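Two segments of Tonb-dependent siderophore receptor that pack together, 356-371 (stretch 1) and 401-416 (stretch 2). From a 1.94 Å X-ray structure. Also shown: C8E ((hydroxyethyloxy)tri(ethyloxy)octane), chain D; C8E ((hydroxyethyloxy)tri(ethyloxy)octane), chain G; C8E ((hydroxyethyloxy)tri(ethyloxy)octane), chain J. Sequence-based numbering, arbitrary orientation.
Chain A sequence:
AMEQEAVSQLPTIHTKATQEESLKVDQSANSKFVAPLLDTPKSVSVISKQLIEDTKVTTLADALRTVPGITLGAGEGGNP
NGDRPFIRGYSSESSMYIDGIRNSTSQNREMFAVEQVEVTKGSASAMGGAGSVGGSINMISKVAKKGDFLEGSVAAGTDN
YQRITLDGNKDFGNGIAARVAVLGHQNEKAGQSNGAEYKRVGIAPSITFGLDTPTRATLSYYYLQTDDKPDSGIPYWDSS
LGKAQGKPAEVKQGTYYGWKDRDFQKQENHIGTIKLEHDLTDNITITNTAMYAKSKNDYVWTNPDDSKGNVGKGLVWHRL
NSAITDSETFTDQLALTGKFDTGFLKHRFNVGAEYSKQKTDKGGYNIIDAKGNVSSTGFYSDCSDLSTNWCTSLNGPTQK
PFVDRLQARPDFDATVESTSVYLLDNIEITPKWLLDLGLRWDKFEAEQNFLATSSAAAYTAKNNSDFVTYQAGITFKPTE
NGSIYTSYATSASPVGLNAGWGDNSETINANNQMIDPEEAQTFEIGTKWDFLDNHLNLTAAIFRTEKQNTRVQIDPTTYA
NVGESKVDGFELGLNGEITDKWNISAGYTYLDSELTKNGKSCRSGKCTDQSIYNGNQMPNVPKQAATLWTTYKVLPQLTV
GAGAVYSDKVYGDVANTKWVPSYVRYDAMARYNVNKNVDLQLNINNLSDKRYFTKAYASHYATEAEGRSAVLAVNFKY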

ATOM      1  N   SER A 356      -5.234  19.044  -8.507  1.00 18.63           N
ATOM      2  CA  SER A 356      -3.853  18.539  -8.484  1.00 18.83           C
ATOM      3  C   SER A 356      -3.255  18.458  -9.845  1.00 18.33           C
ATOM      4  O   SER A 356      -3.950  18.270 -10.844  1.00 20.13           O
ATOM      5  CB  SER A 356      -3.746  17.154  -7.834  1.00 24.08           C
ATOM      6  OG  SER A 356      -4.511  16.233  -8.545  1.00 25.82           O
ATOM      7  N   LYS A 357      -1.939  18.574  -9.888  1.00 18.81           N
ATOM      8  CA  LYS A 357      -1.235  18.409 -11.132  1.00 18.01           C
ATOM      9  C   LYS A 357       0.082  17.706 -10.868  1.00 18.80           C
ATOM     10  O   LYS A 357       0.838  18.082  -9.969  1.00 17.51           O
ATOM     11  CB  LYS A 357      -0.996  19.748 -11.827  1.00 23.62           C
ATOM     12  CG  LYS A 357      -0.400  19.568 -13.209  1.00 25.02           C
ATOM     13  CD  LYS A 357      -0.104  20.909 -13.877  1.00 31.25           C
ATOM     14  CE  LYS A 357       0.288  20.708 -15.324  1.00 33.54           C
ATOM     15  NZ  LYS A 357       0.255  22.014 -16.043  1.00 43.33           N
ATOM     16  N   GLN A 358       0.327  16.674 -11.651  1.00 17.16           N
ATOM     17  CA  GLN A 358       1.512  15.846 -11.484  1.00 17.78           C
ATOM     18  C   GLN A 358       2.240  15.755 -12.805  1.00 19.40           C
ATOM     19  O   GLN A 358       1.624  15.528 -13.838  1.00 17.87           O
ATOM     20  CB  GLN A 358       1.116  14.446 -11.042  1.00 18.76           C
ATOM     21  CG  GLN A 358       2.305  13.568 -10.741  1.00 18.59           C
ATOM     22  CD  GLN A 358       1.928  12.146 -10.304  1.00 24.50           C
ATOM     23  OE1 GLN A 358       0.740  11.766 -10.182  1.00 21.66           O
ATOM     24  NE2 GLN A 358       2.949  11.346 -10.099  1.00 22.17           N
ATOM     25  N   LYS A 359       3.563  15.874 -12.757  1.00 17.39           N
ATOM     26  CA  LYS A 359       4.404  15.708 -13.934  1.00 17.58           C
ATOM     27  C   LYS A 359       5.533  14.741 -13.618  1.00 18.01           C
ATOM     28  O   LYS A 359       6.224  14.865 -12.598  1.00 17.09           O
ATOM     29  CB  LYS A 359       5.007  17.040 -14.401  1.00 23.63           C
ATOM     30  CG  LYS A 359       3.959  18.075 -14.797  1.00 34.86           C
ATOM     31  CD  LYS A 359       4.531  19.258 -15.589  1.00 50.42           C
ATOM     32  CE  LYS A 359       4.871  18.895 -17.043  1.00 55.71           C
ATOM     33  NZ  LYS A 359       3.709  18.969 -17.996  1.00 51.69           N
ATOM     34  N   THR A 360       5.730  13.798 -14.523  1.00 17.19           N
ATOM     35  CA  THR A 360       6.691  12.684 -14.324  1.00 17.01           C
ATOM     36  C   THR A 360       7.518  12.511 -15.566  1.00 18.73           C
ATOM     37  O   THR A 360       6.964  12.482 -16.674  1.00 18.62           O
ATOM     38  CB  THR A 360       5.948  11.341 -14.049  1.00 19.93           C
ATOM     39  OG1 THR A 360       5.191  11.465 -12.846  1.00 22.62           O
ATOM     40  CG2 THR A 360       6.928  10.156 -13.869  1.00 21.34           C
ATOM     41  N   ASP A 361       8.838  12.412 -15.381  1.00 16.51           N
ATOM     42  CA  ASP A 361       9.755  11.936 -16.405  1.00 16.92           C
ATOM     43  C   ASP A 361      10.103  10.473 -16.133  1.00 19.19           C
ATOM     44  O   ASP A 361      10.367  10.098 -14.990  1.00 16.21           O
ATOM     45  CB  ASP A 361      11.056  12.755 -16.380  1.00 20.85           C
ATOM     46  CG  ASP A 361      10.875  14.179 -16.926  1.00 27.03           C
ATOM     47  OD1 ASP A 361       9.962  14.400 -17.725  1.00 25.14           O
ATOM     48  OD2 ASP A 361      11.685  15.061 -16.587  1.00 34.25           O
ATOM     49  N   LYS A 362      10.122   9.646 -17.172  1.00 17.63           N
ATOM     50  CA  LYS A 362      10.470   8.239 -17.000  1.00 17.06           C
ATOM     51  C   LYS A 362      11.478   7.777 -18.024  1.00 17.90           C
ATOM     52  O   LYS A 362      11.328   8.029 -19.239  1.00 17.15           O
ATOM     53  CB  LYS A 362       9.214   7.347 -17.084  1.00 16.58           C
ATOM     54  CG  LYS A 362       9.459   5.866 -16.762  1.00 18.51           C
ATOM     55  CD  LYS A 362       9.809   4.996 -17.963  1.00 16.95           C
ATOM     56  CE  LYS A 362      10.086   3.547 -17.565  1.00 17.75           C
ATOM     57  NZ  LYS A 362      10.501   2.653 -18.678  1.00 18.04           N
ATOM     58  N   GLY A 363      12.474   7.035 -17.533  1.00 15.90           N
ATOM     59  CA  GLY A 363      13.446   6.354 -18.387  1.00 16.81           C
ATOM     60  C   GLY A 363      13.752   4.979 -17.812  1.00 16.72           C
ATOM     61  O   GLY A 363      13.088   4.496 -16.848  1.00 15.62           O
ATOM     62  N   GLY A 364      14.793   4.369 -18.348  1.00 18.11           N
ATOM     63  CA  GLY A 364      15.257   3.081 -17.855  1.00 18.49           C
ATOM     64  C   GLY A 364      16.668   2.899 -18.332  1.00 18.17           C
ATOM     65  O   GLY A 364      17.277   3.849 -18.881  1.00 20.85           O
ATOM     66  N   TYR A 365      17.192   1.695 -18.165  1.00 17.17           N
ATOM     67  CA  TYR A 365      18.598   1.429 -18.498  1.00 16.35           C
ATOM     68  C   TYR A 365      18.735   0.539 -19.701  1.00 19.19           C
ATOM     69  O   TYR A 365      17.997  -0.457 -19.850  1.00 21.05           O
ATOM     70  CB  TYR A 365      19.374   0.849 -17.305  1.00 18.61           C
ATOM     71  CG  TYR A 365      19.595   1.866 -16.206  1.00 16.25           C
ATOM     72  CD1 TYR A 365      20.617   2.809 -16.286  1.00 18.54           C
ATOM     73  CD2 TYR A 365      18.760   1.908 -15.099  1.00 16.79           C
ATOM     74  CE1 TYR A 365      20.804   3.751 -15.293  1.00 20.90           C
ATOM     75  CE2 TYR A 365      18.947   2.835 -14.105  1.00 17.97           C
ATOM     76  CZ  TYR A 365      19.959   3.767 -14.208  1.00 19.24           C
ATOM     77  OH  TYR A 365      20.087   4.700 -13.204  1.00 18.39           O
ATOM     78  N   ASN A 366      19.629   0.950 -20.602  1.00 20.99           N
ATOM     79  CA  ASN A 366      20.183   0.025 -21.592  1.00 22.76           C
ATOM     80  C   ASN A 366      21.391  -0.674 -20.978  1.00 19.68           C
ATOM     81  O   ASN A 366      22.119  -0.087 -20.160  1.00 21.22           O
ATOM     82  CB  ASN A 366      20.623   0.753 -22.856  1.00 22.98           C
ATOM     83  CG  ASN A 366      19.457   1.186 -23.724  1.00 25.83           C
ATOM     84  OD1 ASN A 366      18.405   0.558 -23.749  1.00 25.59           O
ATOM     85  ND2 ASN A 366      19.663   2.255 -24.467  1.00 30.73           N
ATOM     86  N   ILE A 367      21.590  -1.922 -21.384  1.00 20.64           N
ATOM     87  CA  ILE A 367      22.766  -2.701 -21.031  1.00 20.57           C
ATOM     88  C   ILE A 367      23.620  -2.837 -22.299  1.00 20.89           C
ATOM     89  O   ILE A 367      23.096  -3.186 -23.347  1.00 19.16           O
ATOM     90  CB  ILE A 367      22.366  -4.108 -20.571  1.00 23.12           C
ATOM     91  CG1 ILE A 367      21.070  -4.044 -19.741  1.00 26.15           C
ATOM     92  CG2 ILE A 367      23.487  -4.710 -19.767  1.00 30.09           C
ATOM     93  CD1 ILE A 367      20.223  -5.311 -19.846  1.00 22.31           C
ATOM     94  N   ILE A 368      24.914  -2.549 -22.186  1.00 21.28           N
ATOM     95  CA  ILE A 368      25.806  -2.511 -23.350  1.00 23.07           C
ATOM     96  C   ILE A 368      27.002  -3.399 -23.049  1.00 22.35           C
ATOM     97  O   ILE A 368      27.650  -3.235 -22.021  1.00 23.46           O
ATOM     98  CB  ILE A 368      26.269  -1.080 -23.655  1.00 25.64           C
ATOM     99  CG1 ILE A 368      25.048  -0.149 -23.786  1.00 28.96           C
ATOM    100  CG2 ILE A 368      27.117  -1.048 -24.931  1.00 25.78           C
ATOM    101  CD1 ILE A 368      25.381   1.295 -24.024  1.00 42.11           C
ATOM    102  N   ASP A 369      27.241  -4.393 -23.890  1.00 19.72           N
ATOM    103  CA  ASP A 369      28.381  -5.268 -23.640  1.00 23.94           C
ATOM    104  C   ASP A 369      29.649  -4.748 -24.348  1.00 29.86           C
ATOM    105  O   ASP A 369      29.626  -3.697 -24.990  1.00 26.51           O
ATOM    106  CB  ASP A 369      28.073  -6.716 -24.051  1.00 26.70           C
ATOM    107  CG  ASP A 369      28.037  -6.910 -25.559  1.00 30.67           C
ATOM    108  OD1 ASP A 369      28.393  -5.971 -26.305  1.00 30.96           O
ATOM    109  OD2 ASP A 369      27.628  -8.008 -25.985  1.00 30.63           O
ATOM    110  N   ALA A 370      30.742  -5.500 -24.230  1.00 32.67           N
ATOM    111  CA  ALA A 370      32.055  -5.007 -24.658  1.00 34.11           C
ATOM    112  C   ALA A 370      32.120  -4.868 -26.186  1.00 34.42           C
ATOM    113  O   ALA A 370      32.911  -4.091 -26.697  1.00 41.75           O
ATOM    114  CB  ALA A 370      33.167  -5.911 -24.134  1.00 34.52           C
ATOM    115  N   LYS A 371      31.269  -5.586 -26.912  1.00 34.68           N
ATOM    116  CA  LYS A 371      31.218  -5.447 -28.363  1.00 38.63           C
ATOM    117  C   LYS A 371      30.199  -4.419 -28.841  1.00 42.11           C
ATOM    118  O   LYS A 371      30.020  -4.228 -30.040  1.00 38.49           O
ATOM    119  CB  LYS A 371      30.912  -6.792 -29.002  1.00 47.22           C
ATOM    120  CG  LYS A 371      31.968  -7.827 -28.690  1.00 58.66           C
ATOM    121  CD  LYS A 371      31.935  -8.981 -29.673  1.00 65.63           C
ATOM    122  CE  LYS A 371      33.149  -9.874 -29.467  1.00 79.43           C
ATOM    123  NZ  LYS A 371      33.280 -10.905 -30.531  1.00 86.12           N
ATOM    124  N   PRO A 401      31.041 -10.433 -10.377  1.00 24.27           N
ATOM    125  CA  PRO A 401      31.076  -9.084 -10.938  1.00 23.13           C
ATOM    126  C   PRO A 401      30.123  -8.840 -12.110  1.00 17.77           C
ATOM    127  O   PRO A 401      29.793  -9.735 -12.883  1.00 18.28           O
ATOM    128  CB  PRO A 401      32.555  -8.902 -11.399  1.00 25.01           C
ATOM    129  CG  PRO A 401      33.330  -9.960 -10.681  1.00 27.49           C
ATOM    130  CD  PRO A 401      32.376 -11.090 -10.386  1.00 24.81           C
ATOM    131  N   PHE A 402      29.690  -7.599 -12.234  1.00 19.59           N
ATOM    132  CA  PHE A 402      28.949  -7.164 -13.397  1.00 18.86           C
ATOM    133  C   PHE A 402      29.946  -6.440 -14.276  1.00 21.72           C
ATOM    134  O   PHE A 402      30.523  -5.456 -13.843  1.00 21.47           O
ATOM    135  CB  PHE A 402      27.806  -6.219 -12.968  1.00 16.87           C
ATOM    136  CG  PHE A 402      27.090  -5.546 -14.106  1.00 19.30           C
ATOM    137  CD1 PHE A 402      26.365  -6.292 -15.031  1.00 20.87           C
ATOM    138  CD2 PHE A 402      27.114  -4.157 -14.244  1.00 24.38           C
ATOM    139  CE1 PHE A 402      25.693  -5.670 -16.075  1.00 22.08           C
ATOM    140  CE2 PHE A 402      26.450  -3.529 -15.290  1.00 24.07           C
ATOM    141  CZ  PHE A 402      25.733  -4.286 -16.210  1.00 23.23           C
ATOM    142  N   VAL A 403      30.169  -6.925 -15.491  1.00 23.90           N
ATOM    143  CA  VAL A 403      31.231  -6.342 -16.306  1.00 27.23           C
ATOM    144  C   VAL A 403      30.751  -5.632 -17.546  1.00 28.56           C
ATOM    145  O   VAL A 403      31.555  -5.086 -18.279  1.00 29.32           O
ATOM    146  CB  VAL A 403      32.307  -7.368 -16.718  1.00 28.17           C
ATOM    147  CG1 VAL A 403      32.909  -8.031 -15.473  1.00 33.00           C
ATOM    148  CG2 VAL A 403      31.735  -8.391 -17.674  1.00 34.94           C
ATOM    149  N   ASP A 404      29.443  -5.601 -17.770  1.00 25.03           N
ATOM    150  CA  ASP A 404      28.889  -4.785 -18.839  1.00 24.08           C
ATOM    151  C   ASP A 404      28.652  -3.358 -18.312  1.00 20.98           C
ATOM    152  O   ASP A 404      29.087  -3.041 -17.241  1.00 26.42           O
ATOM    153  CB  ASP A 404      27.616  -5.428 -19.368  1.00 24.71           C
ATOM    154  CG  ASP A 404      27.840  -6.866 -19.823  1.00 29.93           C
ATOM    155  OD1 ASP A 404      28.570  -7.071 -20.806  1.00 26.98           O
ATOM    156  OD2 ASP A 404      27.276  -7.792 -19.208  1.00 32.92           O
ATOM    157  N   ARG A 405      27.957  -2.525 -19.069  1.00 21.40           N
ATOM    158  CA  ARG A 405      27.727  -1.131 -18.696  1.00 26.87           C
ATOM    159  C   ARG A 405      26.238  -0.833 -18.778  1.00 22.59           C
ATOM    160  O   ARG A 405      25.541  -1.305 -19.681  1.00 24.29           O
ATOM    161  CB  ARG A 405      28.469  -0.221 -19.700  1.00 29.92           C
ATOM    162  CG  ARG A 405      28.428   1.266 -19.420  1.00 47.01           C
ATOM    163  CD  ARG A 405      29.493   2.000 -20.240  1.00 46.89           C
ATOM    164  NE  ARG A 405      29.390   1.732 -21.677  1.00 37.33           N
ATOM    165  CZ  ARG A 405      28.589   2.401 -22.505  1.00 44.68           C
ATOM    166  NH1 ARG A 405      27.802   3.376 -22.048  1.00 41.10           N
ATOM    167  NH2 ARG A 405      28.556   2.089 -23.794  1.00 47.22           N
ATOM    168  N   LEU A 406      25.762  -0.022 -17.850  1.00 21.98           N
ATOM    169  CA  LEU A 406      24.390   0.479 -17.870  1.00 21.06           C
ATOM    170  C   LEU A 406      24.383   1.888 -18.392  1.00 22.93           C
ATOM    171  O   LEU A 406      25.241   2.698 -18.015  1.00 22.59           O
ATOM    172  CB  LEU A 406      23.808   0.463 -16.456  1.00 21.70           C
ATOM    173  CG  LEU A 406      23.625  -0.939 -15.877  1.00 24.73           C
ATOM    174  CD1 LEU A 406      23.126  -0.884 -14.467  1.00 28.56           C
ATOM    175  CD2 LEU A 406      22.708  -1.813 -16.707  1.00 27.21           C
ATOM    176  N   GLN A 407      23.420   2.212 -19.247  1.00 18.83           N
ATOM    177  CA  GLN A 407      23.297   3.577 -19.701  1.00 23.31           C
ATOM    178  C   GLN A 407      21.860   4.050 -19.635  1.00 19.82           C
ATOM    179  O   GLN A 407      20.966   3.406 -20.164  1.00 19.76           O
ATOM    180  CB  GLN A 407      23.785   3.685 -21.142  1.00 31.97           C
ATOM    181  CG  GLN A 407      23.691   5.069 -21.739  1.00 41.68           C
ATOM    182  CD  GLN A 407      24.610   5.230 -22.933  1.00 55.81           C
ATOM    183  OE1 GLN A 407      25.822   5.372 -22.785  1.00 60.79           O
ATOM    184  NE2 GLN A 407      24.039   5.188 -24.124  1.00 53.12           N
ATOM    185  N   ALA A 408      21.655   5.203 -19.033  1.00 19.38           N
ATOM    186  CA  ALA A 408      20.300   5.725 -18.856  1.00 23.79           C
ATOM    187  C   ALA A 408      19.715   6.067 -20.219  1.00 25.55           C
ATOM    188  O   ALA A 408      20.429   6.528 -21.110  1.00 24.33           O
ATOM    189  CB  ALA A 408      20.327   6.952 -17.954  1.00 26.53           C
ATOM    190  N   ARG A 409      18.421   5.836 -20.381  1.00 19.58           N
ATOM    191  CA  ARG A 409      17.709   6.023 -21.640  1.00 22.09           C
ATOM    192  C   ARG A 409      16.332   6.637 -21.296  1.00 23.95           C
ATOM    193  O   ARG A 409      15.597   6.043 -20.528  1.00 21.55           O
ATOM    194  CB  ARG A 409      17.477   4.661 -22.302  1.00 24.31           C
ATOM    195  CG  ARG A 409      16.688   4.672 -23.609  1.00 22.79           C
ATOM    196  CD  ARG A 409      16.010   3.327 -23.905  1.00 24.47           C
ATOM    197  NE  ARG A 409      15.027   3.056 -22.863  1.00 24.12           N
ATOM    198  CZ  ARG A 409      15.125   2.116 -21.929  1.00 22.63           C
ATOM    199  NH1 ARG A 409      16.127   1.240 -21.932  1.00 24.07           N
ATOM    200  NH2 ARG A 409      14.193   2.045 -20.996  1.00 21.86           N
ATOM    201  N   PRO A 410      15.971   7.791 -21.893  1.00 21.12           N
ATOM    202  CA  PRO A 410      14.657   8.393 -21.626  1.00 22.20           C
ATOM    203  C   PRO A 410      13.576   7.695 -22.432  1.00 18.91           C
ATOM    204  O   PRO A 410      13.848   7.238 -23.528  1.00 19.44           O
ATOM    205  CB  PRO A 410      14.841   9.852 -22.075  1.00 23.67           C
ATOM    206  CG  PRO A 410      15.841   9.752 -23.200  1.00 26.68           C
ATOM    207  CD  PRO A 410      16.763   8.592 -22.848  1.00 24.85           C
ATOM    208  N   ASP A 411      12.361   7.577 -21.884  1.00 17.03           N
ATOM    209  CA  ASP A 411      11.269   6.876 -22.568  1.00 17.35           C
ATOM    210  C   ASP A 411      10.054   7.769 -22.821  1.00 17.34           C
ATOM    211  O   ASP A 411       9.547   7.832 -23.960  1.00 18.52           O
ATOM    212  CB  ASP A 411      10.823   5.625 -21.810  1.00 19.77           C
ATOM    213  CG  ASP A 411      11.919   4.576 -21.730  1.00 21.73           C
ATOM    214  OD1 ASP A 411      12.530   4.257 -22.779  1.00 17.96           O
ATOM    215  OD2 ASP A 411      12.171   4.066 -20.622  1.00 18.68           O
ATOM    216  N   PHE A 412       9.584   8.459 -21.796  1.00 17.63           N
ATOM    217  CA  PHE A 412       8.401   9.319 -21.939  1.00 18.96           C
ATOM    218  C   PHE A 412       8.267  10.280 -20.795  1.00 19.51           C
ATOM    219  O   PHE A 412       8.972  10.172 -19.788  1.00 17.65           O
ATOM    220  CB  PHE A 412       7.095   8.507 -22.057  1.00 18.19           C
ATOM    221  CG  PHE A 412       6.812   7.592 -20.882  1.00 18.72           C
ATOM    222  CD1 PHE A 412       6.269   8.076 -19.718  1.00 18.75           C
ATOM    223  CD2 PHE A 412       7.065   6.226 -20.979  1.00 20.88           C
ATOM    224  CE1 PHE A 412       6.006   7.228 -18.631  1.00 22.44           C
ATOM    225  CE2 PHE A 412       6.793   5.370 -19.919  1.00 21.56           C
ATOM    226  CZ  PHE A 412       6.261   5.865 -18.744  1.00 20.31           C
ATOM    227  N   ASP A 413       7.340  11.221 -20.940  1.00 17.21           N
ATOM    228  CA  ASP A 413       6.891  12.004 -19.788  1.00 18.19           C
ATOM    229  C   ASP A 413       5.387  11.928 -19.692  1.00 20.41           C
ATOM    230  O   ASP A 413       4.726  11.559 -20.650  1.00 20.46           O
ATOM    231  CB  ASP A 413       7.372  13.458 -19.786  1.00 21.51           C
ATOM    232  CG  ASP A 413       6.801  14.293 -20.949  1.00 27.60           C
ATOM    233  OD1 ASP A 413       5.653  14.096 -21.366  1.00 34.86           O
ATOM    234  OD2 ASP A 413       7.522  15.176 -21.402  1.00 45.35           O
ATOM    235  N   ALA A 414       4.859  12.298 -18.533  1.00 18.51           N
ATOM    236  CA  ALA A 414       3.422  12.174 -18.264  1.00 18.40           C
ATOM    237  C   ALA A 414       2.934  13.292 -17.382  1.00 19.58           C
ATOM    238  O   ALA A 414       3.571  13.629 -16.417  1.00 20.66           O
ATOM    239  CB  ALA A 414       3.115  10.842 -17.597  1.00 21.03           C
ATOM    240  N   THR A 415       1.751  13.804 -17.693  1.00 17.36           N
ATOM    241  CA  THR A 415       1.126  14.862 -16.925  1.00 18.90           C
ATOM    242  C   THR A 415      -0.309  14.493 -16.614  1.00 18.52           C
ATOM    243  O   THR A 415      -1.085  14.154 -17.514  1.00 20.47           O
ATOM    244  CB  THR A 415       1.162  16.175 -17.713  1.00 24.32           C
ATOM    245  OG1 THR A 415       2.527  16.500 -17.978  1.00 23.18           O
ATOM    246  CG2 THR A 415       0.526  17.321 -16.920  1.00 26.54           C
ATOM    247  N   VAL A 416      -0.651  14.509 -15.334  1.00 18.67           N
ATOM    248  CA  VAL A 416      -2.034  14.232 -14.903  1.00 18.45           C
ATOM    249  C   VAL A 416      -2.535  15.462 -14.162  1.00 18.22           C
ATOM    250  O   VAL A 416      -1.903  15.963 -13.214  1.00 18.12           O
ATOM    251  CB  VAL A 416      -2.120  12.995 -13.995  1.00 20.69           C
ATOM    252  CG1 VAL A 416      -3.533  12.796 -13.472  1.00 21.83           C
ATOM    253  CG2 VAL A 416      -1.658  11.749 -14.753  1.00 20.95           C
TER
HETATM  254  C1  C8E D1718      14.154  11.020 -14.623  1.00 40.17           C
HETATM  255  C2  C8E D1718      14.014  10.127 -15.838  1.00 34.85           C
HETATM  256  C3  C8E D1718      15.194  10.384 -16.767  1.00 41.26           C
HETATM  257  C4  C8E D1718      15.828   9.090 -17.236  1.00 48.89           C
HETATM  258  C5  C8E D1718      16.534   9.249 -18.573  1.00 46.94           C
HETATM  259  C6  C8E D1718      17.601  10.329 -18.561  1.00 54.44           C
HETATM  260  C7  C8E D1718      18.270  10.375 -19.924  1.00 50.35           C
HETATM  261  C8  C8E D1718      19.781  10.508 -19.821  1.00 50.03           C
HETATM  262  O9  C8E D1718      20.310  10.525 -21.150  1.00 61.09           O
HETATM  263  C1  C8E G1721      12.148  11.454 -20.077  1.00 39.92           C
HETATM  264  C2  C8E G1721      11.587  12.663 -20.822  1.00 42.21           C
HETATM  265  C3  C8E G1721      10.994  12.252 -22.160  1.00 34.67           C
HETATM  266  C4  C8E G1721      10.474  13.422 -22.983  1.00 42.88           C
HETATM  267  C5  C8E G1721       9.199  13.062 -23.746  1.00 42.45           C
HETATM  268  C6  C8E G1721       9.065  13.873 -25.044  1.00 56.59           C
HETATM  269  C7  C8E G1721       8.499  15.275 -24.845  1.00 55.36           C
HETATM  270  C8  C8E G1721       8.204  15.917 -26.203  1.00 58.63           C
HETATM  271  O9  C8E G1721       6.897  16.493 -26.219  1.00 57.50           O
HETATM  272  C1  C8E J1724       3.941  20.224 -12.133  1.00 46.92           C
HETATM  273  C2  C8E J1724       3.447  20.079 -10.711  1.00 48.56           C
HETATM  274  C3  C8E J1724       4.449  20.653  -9.711  1.00 52.07           C
HETATM  275  C4  C8E J1724       4.162  22.121  -9.413  1.00 60.39           C
HETATM  276  C5  C8E J1724       5.200  22.741  -8.482  1.00 59.90           C
HETATM  277  C6  C8E J1724       5.299  21.957  -7.184  1.00 65.59           C
HETATM  278  C7  C8E J1724       6.318  20.819  -7.280  1.00 54.67           C
HETATM  279  C8  C8E J1724       6.802  20.402  -5.898  1.00 46.88           C
HETATM  280  O9  C8E J1724       8.221  20.260  -5.943  1.00 50.76           O
HETATM  281  C10 C8E J1724       8.788  19.614  -4.792  1.00 58.32           C
HETATM  282  C11 C8E J1724       8.180  20.096  -3.473  1.00 57.13           C
HETATM  283  O12 C8E J1724       8.963  19.649  -2.355  1.00 69.48           O
HETATM  284  O   HOH W   1      -3.043  15.061 -10.669  1.00 25.64           O
HETATM  285  O   HOH W   2       2.812  12.198 -13.923  1.00 21.70           O
HETATM  286  O   HOH W   3       9.837  16.083 -19.780  1.00 35.26           O
HETATM  287  O   HOH W   4      22.353   3.478 -24.475  1.00 38.33           O
HETATM  288  O   HOH W   5      30.888  -7.164 -21.850  1.00 36.96           O

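The two stretches pair as neighbouring antiparallel strands, 356-368 against 405-416, and bury 1300 Å² between them. Main-chain hydrogen bonds carry most of the contact. Reciprocal pairs join Q358 to V416 (Q358 N to V416 O, 2.8 Å; V416 N to Q358 O, 2.9 Å), T360 to A414, G364 to R409, N366 to Q407 and I368 to R405, so the inward-facing amides and carbonyls of these residues are satisfied. A beta bulge interrupts the ladder after K362: its carbonyl accepts from two successive amides, D411 N at 2.9 Å and F412 N at 3.1 Å, while K362 N donates to F412 O at 2.9 Å.

Beside the bulge lies a charged cluster. K362 NZ forms a salt bridge with D411 OD2 (2.9 Å), and R409 grips the same carboxylate through NE to OD1 of D411 (2.8 Å) and NH2 to OD2 of D411 (2.9 Å). This shared anion offsets the proximity of K362 NZ and R409 NH2, 4.4 Å apart. R409 NH1 donates to N366 OD1 (3.0 Å) and, weakly, to Y365 O (3.3 Å). The guanidinium lies over G364, where an ideal CB would fall 2.7 Å from R409 NH2; at G363, a CB would clash with R409 O at 2.5 Å. Glycine thus fits both positions. The aliphatic part of K362 is also used, its CB lying 3.9 Å from the F412 ring centroid, over the face.

Toward the other end, K359 NZ curls back to donate to T415 OG1 (2.7 Å). D361 and D413 are bridged by a water donating to D361 OD1 (2.7 Å) and D413 OD2 (3.0 Å), which satisfies two nearby acceptors of like charge. On the same face as these residues, I367 CG1 packs against L406 CD2 (4.1 Å) and Y365 CD1 against L406 CB (4.0 Å).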